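Local coordinates for fiber protein (Human adenovirus 14, PDB 3F0Y) that forms the trimeric knob at the tip of the viral fiber, which probably attaches the virus to a cellular receptor, at residues A[50-55]-A[201-206]. Numbering follows the deposited sequence. Where two conformers were deposited one is given.
Sequences ALVTAF and FYYIRE
Tyr203 and Phe201 both set CG between the backbone N and the carbonyl carbon (chi1 61° and 63°), on the side of the neighbouring strand, where their rings meet Val52 and Ala54. The methyl of Ala54 sits over one face of the Phe201 ring as a CH-pi contact, CB lying 3.5 Å from the ring centroid; a side chain this small lets the ring come down close to the backbone. Beside it, Val52 and Tyr203 point the same way: Val52 CB lies over one face of the phenol, 3.8 Å from its centroid, while CG1 reaches Tyr203 OH at 3.4 Å. Tyr203 is buried, its hydroxyl hydrogen-bonded to Phe118 O, and it touches Leu160 as Phe201 touches Val158, both of strand 151-160, so this is the inner face of the knob's antiparallel beta-sandwich. Strand 51-55 runs antiparallel to 201-204, and Val52 with Tyr203 and Ala54 with Phe201 form its hydrogen-bonded pairs; Ala54 N to Phe201 O is 2.7 Å. On the other face, Thr53 CG2 approaches Tyr202 CE1 at 4.0 Å while its hydroxyl bonds to Thr48 OG1, and Thr53 also packs on Tyr202 of the third subunit, placing this side at the trimer interface. Past the strand end Arg205 N gives Ala50 O an almost straight bond of 3.1 Å, and a water donates to both Ala50 O and Arg205 O. Arg205, extended from CG to NE, suits both surroundings: its aliphatic part crosses Val52 at about a right angle, CB 3.6 Å from Val52 CG2, and its NE is hydrogen-bonded to Gly49 O.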
ATOM      1  N   ALA A  50       2.122 -13.699   6.167  1.00 16.79           N
ATOM      2  CA  ALA A  50       1.753 -13.449   7.562  1.00 16.64           C
ATOM      3  C   ALA A  50       0.750 -12.303   7.715  1.00 16.43           C
ATOM      4  O   ALA A  50       0.242 -12.069   8.812  1.00 16.43           O
ATOM      5  CB  ALA A  50       2.997 -13.156   8.384  1.00 16.54           C
ATOM      6  N   LEU A  51       0.477 -11.589   6.625  1.00 16.30           N
ATOM      7  CA  LEU A  51      -0.386 -10.414   6.658  1.00 16.20           C
ATOM      8  C   LEU A  51      -1.713 -10.653   5.957  1.00 16.14           C
ATOM      9  O   LEU A  51      -1.861 -11.593   5.177  1.00 16.28           O
ATOM     10  CB  LEU A  51       0.309  -9.237   5.970  1.00 16.04           C
ATOM     11  CG  LEU A  51       1.713  -8.875   6.450  1.00 15.81           C
ATOM     12  CD1 LEU A  51       2.239  -7.699   5.650  1.00 15.67           C
ATOM     13  CD2 LEU A  51       1.708  -8.561   7.934  1.00 15.61           C
ATOM     14  N   VAL A  52      -2.671  -9.781   6.250  1.00 16.08           N
ATOM     15  CA  VAL A  52      -3.889  -9.657   5.465  1.00 15.95           C
ATOM     16  C   VAL A  52      -3.797  -8.338   4.716  1.00 15.97           C
ATOM     17  O   VAL A  52      -3.465  -7.311   5.308  1.00 15.80           O
ATOM     18  CB  VAL A  52      -5.153  -9.659   6.355  1.00 15.95           C
ATOM     19  CG1 VAL A  52      -6.331  -9.002   5.637  1.00 15.61           C
ATOM     20  CG2 VAL A  52      -5.506 -11.078   6.772  1.00 15.83           C
ATOM     21  N   THR A  53      -4.055  -8.378   3.414  1.00 15.97           N
ATOM     22  CA  THR A  53      -4.237  -7.166   2.622  1.00 16.07           C
ATOM     23  C   THR A  53      -5.717  -6.791   2.693  1.00 15.91           C
ATOM     24  O   THR A  53      -6.566  -7.504   2.163  1.00 15.75           O
ATOM     25  CB  THR A  53      -3.839  -7.390   1.149  1.00 16.21           C
ATOM     26  OG1 THR A  53      -2.490  -7.868   1.079  1.00 17.28           O
ATOM     27  CG2 THR A  53      -3.963  -6.101   0.353  1.00 16.18           C
ATOM     28  N   ALA A  54      -6.018  -5.682   3.366  1.00 15.86           N
ATOM     29  CA  ALA A  54      -7.395  -5.215   3.526  1.00 15.92           C
ATOM     30  C   ALA A  54      -7.650  -4.057   2.571  1.00 15.94           C
ATOM     31  O   ALA A  54      -6.894  -3.092   2.545  1.00 15.86           O
ATOM     32  CB  ALA A  54      -7.647  -4.788   4.962  1.00 15.96           C
ATOM     33  N   PHE A  55      -8.731  -4.167   1.805  1.00 15.85           N
ATOM     34  CA  PHE A  55      -9.034  -3.276   0.693  1.00 15.97           C
ATOM     35  C   PHE A  55     -10.485  -2.830   0.867  1.00 16.09           C
ATOM     36  O   PHE A  55     -11.402  -3.643   0.735  1.00 16.00           O
ATOM     37  CB  PHE A  55      -8.833  -4.065  -0.605  1.00 15.86           C
ATOM     38  CG  PHE A  55      -9.201  -3.330  -1.864  1.00 15.82           C
ATOM     39  CD1 PHE A  55      -8.257  -2.567  -2.539  1.00 15.86           C
ATOM     40  CD2 PHE A  55     -10.472  -3.461  -2.416  1.00 15.91           C
ATOM     41  CE1 PHE A  55      -8.581  -1.917  -3.722  1.00 15.96           C
ATOM     42  CE2 PHE A  55     -10.803  -2.810  -3.598  1.00 15.96           C
ATOM     43  CZ  PHE A  55      -9.857  -2.041  -4.253  1.00 15.76           C
ATOM     44  N   PHE A 201      -4.986  -1.312   3.524  1.00 16.42           N
ATOM     45  CA  PHE A 201      -4.120  -1.394   4.689  1.00 16.69           C
ATOM     46  C   PHE A 201      -3.763  -2.840   4.979  1.00 16.87           C
ATOM     47  O   PHE A 201      -4.369  -3.767   4.434  1.00 16.97           O
ATOM     48  CB  PHE A 201      -4.747  -0.720   5.915  1.00 16.70           C
ATOM     49  CG  PHE A 201      -6.030  -1.349   6.381  1.00 16.79           C
ATOM     50  CD1 PHE A 201      -6.041  -2.206   7.475  1.00 16.75           C
ATOM     51  CD2 PHE A 201      -7.232  -1.058   5.751  1.00 16.87           C
ATOM     52  CE1 PHE A 201      -7.229  -2.775   7.920  1.00 16.70           C
ATOM     53  CE2 PHE A 201      -8.421  -1.625   6.190  1.00 16.89           C
ATOM     54  CZ  PHE A 201      -8.418  -2.484   7.277  1.00 16.76           C
ATOM     55  N   TYR A 202      -2.765  -3.009   5.839  1.00 17.00           N
ATOM     56  CA  TYR A 202      -2.222  -4.325   6.143  0.50 17.10           C
ATOM     57  C   TYR A 202      -2.200  -4.561   7.645  1.00 17.12           C
ATOM     58  O   TYR A 202      -2.015  -3.631   8.429  1.00 17.12           O
ATOM     59  CB  TYR A 202      -0.812  -4.455   5.559  0.50 17.26           C
ATOM     60  CG  TYR A 202      -0.707  -3.924   4.149  0.50 17.41           C
ATOM     61  CD1 TYR A 202      -0.721  -4.781   3.054  0.50 17.48           C
ATOM     62  CD2 TYR A 202      -0.625  -2.554   3.909  0.50 17.46           C
ATOM     63  CE1 TYR A 202      -0.638  -4.287   1.761  0.50 17.51           C
ATOM     64  CE2 TYR A 202      -0.541  -2.053   2.628  0.50 17.51           C
ATOM     65  CZ  TYR A 202      -0.548  -2.921   1.558  0.50 17.53           C
ATOM     66  OH  TYR A 202      -0.465  -2.414   0.285  0.50 18.01           O
ATOM     67  N   TYR A 203      -2.408  -5.811   8.037  1.00 17.19           N
ATOM     68  CA  TYR A 203      -2.306  -6.180   9.433  1.00 17.36           C
ATOM     69  C   TYR A 203      -1.860  -7.624   9.581  1.00 17.65           C
ATOM     70  O   TYR A 203      -2.083  -8.450   8.691  1.00 17.27           O
ATOM     71  CB  TYR A 203      -3.614  -5.907  10.188  1.00 17.15           C
ATOM     72  CG  TYR A 203      -4.846  -6.648   9.704  1.00 16.93           C
ATOM     73  CD1 TYR A 203      -5.065  -7.978  10.049  1.00 16.67           C
ATOM     74  CD2 TYR A 203      -5.815  -6.001   8.942  1.00 16.77           C
ATOM     75  CE1 TYR A 203      -6.206  -8.654   9.627  1.00 16.78           C
ATOM     76  CE2 TYR A 203      -6.961  -6.666   8.516  1.00 16.80           C
ATOM     77  CZ  TYR A 203      -7.149  -7.993   8.864  1.00 16.77           C
ATOM     78  OH  TYR A 203      -8.280  -8.657   8.449  1.00 17.05           O
ATOM     79  N   ILE A 204      -1.212  -7.905  10.706  1.00 18.11           N
ATOM     80  CA  ILE A 204      -0.720  -9.239  11.010  1.00 18.70           C
ATOM     81  C   ILE A 204      -1.919 -10.105  11.353  1.00 19.18           C
ATOM     82  O   ILE A 204      -2.713  -9.761  12.229  1.00 18.94           O
ATOM     83  CB  ILE A 204       0.273  -9.222  12.185  1.00 18.57           C
ATOM     84  CG1 ILE A 204       1.522  -8.418  11.810  1.00 18.69           C
ATOM     85  CG2 ILE A 204       0.658 -10.644  12.578  1.00 18.28           C
ATOM     86  CD1 ILE A 204       2.425  -8.111  12.979  1.00 18.85           C
ATOM     87  N   ARG A 205      -2.058 -11.224  10.657  1.00 19.95           N
ATOM     88  CA  ARG A 205      -3.263 -12.023  10.803  1.00 20.73           C
ATOM     89  C   ARG A 205      -3.170 -13.057  11.920  1.00 21.07           C
ATOM     90  O   ARG A 205      -2.087 -13.527  12.281  1.00 20.69           O
ATOM     91  CB  ARG A 205      -3.680 -12.663   9.474  1.00 21.04           C
ATOM     92  CG  ARG A 205      -2.696 -13.616   8.831  1.00 21.36           C
ATOM     93  CD  ARG A 205      -3.151 -13.913   7.405  1.00 21.84           C
ATOM     94  NE  ARG A 205      -2.344 -14.911   6.710  1.00 22.94           N
ATOM     95  CZ  ARG A 205      -2.345 -16.215   6.984  1.00 23.73           C
ATOM     96  NH1 ARG A 205      -3.106 -16.711   7.951  1.00 24.65           N
ATOM     97  NH2 ARG A 205      -1.573 -17.035   6.283  1.00 23.88           N
ATOM     98  N   GLU A 206      -4.335 -13.368  12.479  1.00 21.79           N
ATOM     99  CA  GLU A 206      -4.489 -14.392  13.501  1.00 22.21           C
ATOM    100  C   GLU A 206      -4.175 -15.749  12.880  1.00 22.64           C
ATOM    101  O   GLU A 206      -4.263 -15.915  11.664  1.00 22.49           O
ATOM    102  CB  GLU A 206      -5.932 -14.352  14.024  1.00 22.31           C
ATOM    103  CG  GLU A 206      -6.295 -15.341  15.131  1.00 22.43           C
ATOM    104  CD  GLU A 206      -5.916 -14.871  16.523  1.00 23.45           C
ATOM    105  OE1 GLU A 206      -5.026 -14.008  16.662  1.00 23.94           O
ATOM    106  OE2 GLU A 206      -6.517 -15.378  17.493  1.00 24.59           O
TER
HETATM  107  O   HOH W   1       0.449 -13.786  11.135  1.00 16.75           O